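Local structure of CHIR AB1 (Gallus gallus, 2VSD) at the interface of chains A and B. The protein acts as an avian Fc receptor of the immunoglobulin superfamily, its immunoglobulin domain, the part given here, binding the Fc region of antibody. Coordinates in Å, arbitrary orientation; residue numbers count along the deposited sequence, not the author numbering. Chains: chain A/B, CHIR AB1.

Contact 1: the interface of chains A and B. Residues chain A 36, 38, 46, 74, 76; chain B 36, 43, 46, 74, 76.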
# COMPACT_ATOMS: atom_id res chain seq x y z
N GLN A 36 5.13 -5.28 1.34
CA GLN A 36 4.86 -3.97 1.92
C GLN A 36 5.41 -3.85 3.34
O GLN A 36 5.26 -4.79 4.14
CB GLN A 36 3.36 -3.77 2.01
CG GLN A 36 2.69 -3.81 0.64
CD GLN A 36 1.19 -3.63 0.69
OE1 GLN A 36 0.54 -3.84 1.72
NE2 GLN A 36 0.61 -3.26 -0.47
N TRP A 38 4.70 -1.67 6.70
CA TRP A 38 3.68 -0.83 7.32
C TRP A 38 4.21 -0.33 8.64
O TRP A 38 4.91 -1.08 9.36
CB TRP A 38 2.44 -1.66 7.62
CG TRP A 38 1.69 -1.99 6.37
CD1 TRP A 38 2.11 -2.80 5.35
CD2 TRP A 38 0.39 -1.51 6.01
NE1 TRP A 38 1.11 -2.87 4.37
CE2 TRP A 38 0.06 -2.08 4.75
CE3 TRP A 38 -0.55 -0.67 6.64
CZ2 TRP A 38 -1.14 -1.81 4.08
CZ3 TRP A 38 -1.76 -0.40 6.00
CH2 TRP A 38 -2.05 -0.98 4.71
N ASP A 46 6.95 -0.07 -0.22
CA ASP A 46 6.75 -1.39 -0.82
C ASP A 46 7.88 -1.63 -1.79
O ASP A 46 8.58 -0.68 -2.18
CB ASP A 46 5.36 -1.56 -1.46
CG ASP A 46 5.14 -0.69 -2.71
OD1 ASP A 46 6.07 -0.04 -3.18
OD2 ASP A 46 4.00 -0.67 -3.17
N ARG A 74 3.52 -7.32 4.93
CA ARG A 74 2.38 -7.94 4.25
C ARG A 74 2.90 -8.23 2.85
O ARG A 74 3.70 -7.46 2.32
CB ARG A 74 1.28 -6.87 4.18
CG ARG A 74 -0.02 -7.24 3.62
CD ARG A 74 -0.93 -6.10 3.92
NE ARG A 74 -2.27 -6.27 3.39
CZ ARG A 74 -2.83 -5.52 2.45
NH1 ARG A 74 -2.16 -4.54 1.85
NH2 ARG A 74 -4.06 -5.81 2.08
N GLN A 76 1.73 -9.72 -1.34
CA GLN A 76 0.62 -9.87 -2.28
C GLN A 76 1.09 -10.42 -3.61
O GLN A 76 2.17 -10.09 -4.11
CB GLN A 76 -0.09 -8.52 -2.54
CG GLN A 76 -0.63 -7.81 -1.32
CD GLN A 76 -1.48 -6.59 -1.69
OE1 GLN A 76 -1.10 -5.80 -2.57
NE2 GLN A 76 -2.62 -6.44 -1.03
N GLN B 36 -4.80 0.06 -5.74
CA GLN B 36 -4.66 0.88 -4.53
C GLN B 36 -5.31 2.25 -4.69
O GLN B 36 -5.14 2.89 -5.74
CB GLN B 36 -3.20 1.10 -4.26
CG GLN B 36 -2.44 -0.20 -4.02
CD GLN B 36 -0.97 -0.01 -3.76
OE1 GLN B 36 -0.37 1.02 -4.10
NE2 GLN B 36 -0.34 -1.05 -3.17
N LEU B 43 -1.24 5.58 1.08
CA LEU B 43 -2.23 4.54 0.75
C LEU B 43 -3.42 4.59 1.70
O LEU B 43 -3.22 4.59 2.96
CB LEU B 43 -1.56 3.14 0.83
CG LEU B 43 -2.50 1.95 0.65
CD1 LEU B 43 -2.77 1.88 -0.83
CD2 LEU B 43 -1.91 0.59 1.15
N ASP B 46 -6.90 -0.74 -0.46
CA ASP B 46 -6.57 -1.53 -1.64
C ASP B 46 -7.61 -2.61 -1.78
O ASP B 46 -8.36 -2.88 -0.83
CB ASP B 46 -5.13 -2.08 -1.61
CG ASP B 46 -4.90 -3.15 -0.54
OD1 ASP B 46 -5.85 -3.58 0.14
OD2 ASP B 46 -3.74 -3.52 -0.36
N ARG B 74 -3.27 3.37 -8.25
CA ARG B 74 -2.05 2.69 -8.68
C ARG B 74 -2.46 1.23 -8.76
O ARG B 74 -3.29 0.77 -7.96
CB ARG B 74 -1.03 2.87 -7.55
CG ARG B 74 0.33 2.35 -7.74
CD ARG B 74 1.13 2.91 -6.61
NE ARG B 74 2.51 2.46 -6.61
CZ ARG B 74 3.07 1.70 -5.68
NH1 ARG B 74 2.37 1.23 -4.64
NH2 ARG B 74 4.34 1.37 -5.82
N GLN B 76 -0.93 -3.06 -9.43
CA GLN B 76 0.25 -3.93 -9.36
C GLN B 76 -0.10 -5.36 -9.69
O GLN B 76 -1.17 -5.88 -9.35
CB GLN B 76 0.87 -3.91 -7.94
CG GLN B 76 1.28 -2.55 -7.41
CD GLN B 76 2.05 -2.65 -6.10
OE1 GLN B 76 1.68 -3.41 -5.20
NE2 GLN B 76 3.14 -1.89 -6.00
O HOH W 1 0.37 -5.98 -5.04
O HOH W 2 2.27 -2.77 -2.72
O HOH W 3 -1.89 -3.30 -2.40
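A:Asp46 and B:Arg74 reach toward each other from opposite directions and form a salt bridge, repeated with the chains exchanged between B:Asp46 and A:Arg74. The terminal guanidinium nitrogen B:Arg74 NH1 donates to the carboxylate oxygen A:Asp46 OD2 at 2.9 Å, on the syn side, with the two planes only 29° apart. NH2 adds weak bonds to both carboxylate oxygens. The same A:Asp46 OD2 takes a second donor, the amide nitrogen B:Gln76 NE2 at 3.2 Å, which arrives from above the carboxylate plane. The aspartate CG sits between the backbone N and the carbonyl carbon (chi1 68°), a turn that carries the carboxylate across to the partner strand.

At the edge of each guanidinium lies a glutamine of its own chain. A:Arg74 NH1 donates to the side-chain carbonyl A:Gln36 OE1 at 2.8 Å, close to the guanidinium plane, so this one nitrogen joins the amide to the partner's aspartate. A:Trp38 NE1 also donates to A:Gln36 OE1, at 2.9 Å but from above the carbonyl plane; two donors thus fix which end of the amide is oxygen. A:Gln36 NE2 is left pointing toward the two-fold axis, where water 2 links it to A:Asp46 OD2 and to the amide oxygen B:Gln76 OE1. Beside this polar core, the methyl B:Leu43 CD2 rests 3.9 Å from A:Trp38 CZ2, its side chain roughly perpendicular to the indole's.

With charges paired and amides oriented around ordered water, the site supplies specific polar links between two copies of the immunoglobulin domain, though the structure alone does not show that this pairing occurs on the cell.

Contact 2: the interface of chains A and B. Residues chain A 76-78, 81-82; chain B 33-34, 48, 76.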
# COMPACT_ATOMS: atom_id res chain seq x y z
N GLN A 76 1.73 -9.72 -1.34
CA GLN A 76 0.62 -9.87 -2.28
C GLN A 76 1.09 -10.42 -3.61
O GLN A 76 2.17 -10.09 -4.11
CB GLN A 76 -0.09 -8.52 -2.54
CG GLN A 76 -0.63 -7.81 -1.32
CD GLN A 76 -1.48 -6.59 -1.69
OE1 GLN A 76 -1.10 -5.80 -2.57
NE2 GLN A 76 -2.62 -6.44 -1.03
N VAL A 77 0.23 -11.25 -4.20
CA VAL A 77 0.44 -11.76 -5.54
C VAL A 77 -0.85 -11.57 -6.35
O VAL A 77 -1.92 -11.46 -5.78
CB VAL A 77 0.83 -13.27 -5.52
CG1 VAL A 77 2.18 -13.45 -4.84
CG2 VAL A 77 -0.25 -14.11 -4.84
N SER A 78 -0.72 -11.54 -7.67
CA SER A 78 -1.91 -11.34 -8.52
C SER A 78 -2.36 -12.59 -9.28
O SER A 78 -3.36 -12.55 -10.01
CB SER A 78 -1.69 -10.18 -9.50
OG SER A 78 -0.54 -10.40 -10.27
N LEU A 81 -5.19 -14.04 -6.85
CA LEU A 81 -5.30 -12.69 -6.26
C LEU A 81 -5.41 -12.76 -4.76
O LEU A 81 -6.51 -12.76 -4.19
CB LEU A 81 -6.47 -11.89 -6.85
CG LEU A 81 -6.13 -11.01 -8.06
CD1 LEU A 81 -7.39 -10.66 -8.83
CD2 LEU A 81 -5.39 -9.75 -7.68
N TRP A 82 -4.23 -12.81 -4.14
CA TRP A 82 -4.12 -13.15 -2.74
C TRP A 82 -3.24 -12.14 -2.02
O TRP A 82 -2.26 -11.66 -2.57
CB TRP A 82 -3.50 -14.55 -2.58
CG TRP A 82 -4.50 -15.72 -2.72
CD1 TRP A 82 -5.87 -15.63 -2.85
CD2 TRP A 82 -4.20 -17.13 -2.66
NE1 TRP A 82 -6.43 -16.90 -2.92
CE2 TRP A 82 -5.43 -17.83 -2.82
CE3 TRP A 82 -3.01 -17.86 -2.53
CZ2 TRP A 82 -5.50 -19.23 -2.81
CZ3 TRP A 82 -3.08 -19.27 -2.55
CH2 TRP A 82 -4.32 -19.93 -2.68
N ALA B 33 -5.35 -7.82 -10.97
CA ALA B 33 -4.42 -6.87 -10.35
C ALA B 33 -4.90 -6.42 -8.97
O ALA B 33 -6.09 -6.45 -8.67
CB ALA B 33 -4.18 -5.67 -11.26
N TRP B 34 -3.95 -6.04 -8.13
CA TRP B 34 -4.23 -5.39 -6.85
C TRP B 34 -4.32 -3.91 -7.14
O TRP B 34 -3.43 -3.36 -7.75
CB TRP B 34 -3.13 -5.70 -5.82
CG TRP B 34 -3.41 -6.97 -5.10
CD1 TRP B 34 -2.85 -8.21 -5.35
CD2 TRP B 34 -4.38 -7.17 -4.07
NE1 TRP B 34 -3.38 -9.14 -4.49
CE2 TRP B 34 -4.34 -8.54 -3.72
CE3 TRP B 34 -5.24 -6.32 -3.37
CZ2 TRP B 34 -5.12 -9.07 -2.72
CZ3 TRP B 34 -6.04 -6.85 -2.38
CH2 TRP B 34 -5.97 -8.22 -2.06
N GLU B 48 -8.75 -6.27 -4.63
CA GLU B 48 -8.52 -7.10 -5.80
C GLU B 48 -9.40 -6.62 -6.94
O GLU B 48 -10.53 -6.22 -6.73
CB GLU B 48 -8.93 -8.55 -5.49
CG GLU B 48 -8.33 -9.14 -4.23
CD GLU B 48 -9.11 -8.82 -2.94
OE1 GLU B 48 -9.79 -7.75 -2.86
OE2 GLU B 48 -9.01 -9.64 -1.99
N GLN B 76 -0.93 -3.06 -9.43
CA GLN B 76 0.25 -3.93 -9.36
C GLN B 76 -0.10 -5.36 -9.69
O GLN B 76 -1.17 -5.88 -9.35
CB GLN B 76 0.87 -3.91 -7.94
CG GLN B 76 1.28 -2.55 -7.41
CD GLN B 76 2.05 -2.65 -6.10
OE1 GLN B 76 1.68 -3.41 -5.20
NE2 GLN B 76 3.14 -1.89 -6.00
O HOH W 4 0.37 -5.98 -5.04
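This is a symmetric interface between two immunoglobulin domains, and here an aromatic side chain of one copy inserts between residues of the other, adding packing to the deposited dimer, which may or may not be how the receptor pairs on the cell. B:Trp34 is the inserted group. On one face of its indole lies the amide of A:Gln76, stacked with the planes 24° apart and with CD 3.9 Å from the centroid of the five-membered ring. The opposite face receives the methyl A:Leu81 CD2, 4.0 Å from the same centroid, while the CG methylene of B:Glu48, from the tryptophan's own chain, lies over the six-membered ring on that same face. CG of B:Trp34 lies anti to the carbonyl carbon (chi1 -87°), and chi2 of 101° turns the ring's nitrogen edge toward the chain A backbone. There B:Trp34 NE1 makes weak hydrogen bonds to two carbonyl oxygens, A:Val77 O at 3.0 Å and A:Trp82 O at 3.4 Å. A:Leu81 CD2 also packs on the backbone of B:Ala33, 3.5 Å from its O. Replacing B:Trp34 with an alanine would probably leave the A:Gln76 amide and the A:Leu81 methyl without the surface they rest on, opening a gap between the chains. Water 4 bridges the amide oxygens of A:Gln76 and B:Gln76. The site thus holds strands 69-78 and 81-83 of one domain against strand 33-39 of its neighbour.

Contact 1 and contact 2 are neighbouring patches of one two-fold symmetric interface, the centres of their C-alpha atoms about 9 Å apart. They share A:Gln76 and B:Gln76, and both draw on strands 33-39, 42-49 and 69-78; contact 2 adds the short strand 81-83. A:Gln76 joins the two chemically, since its amide nitrogen serves the charged network while its flat face lies on the indole. Contact 1 straddles the two-fold axis and holds both salt bridges, whereas contact 2 has a twin, and both tryptophan patches lie toward the same end of the axis. Together they would probably set how the two domains lean together.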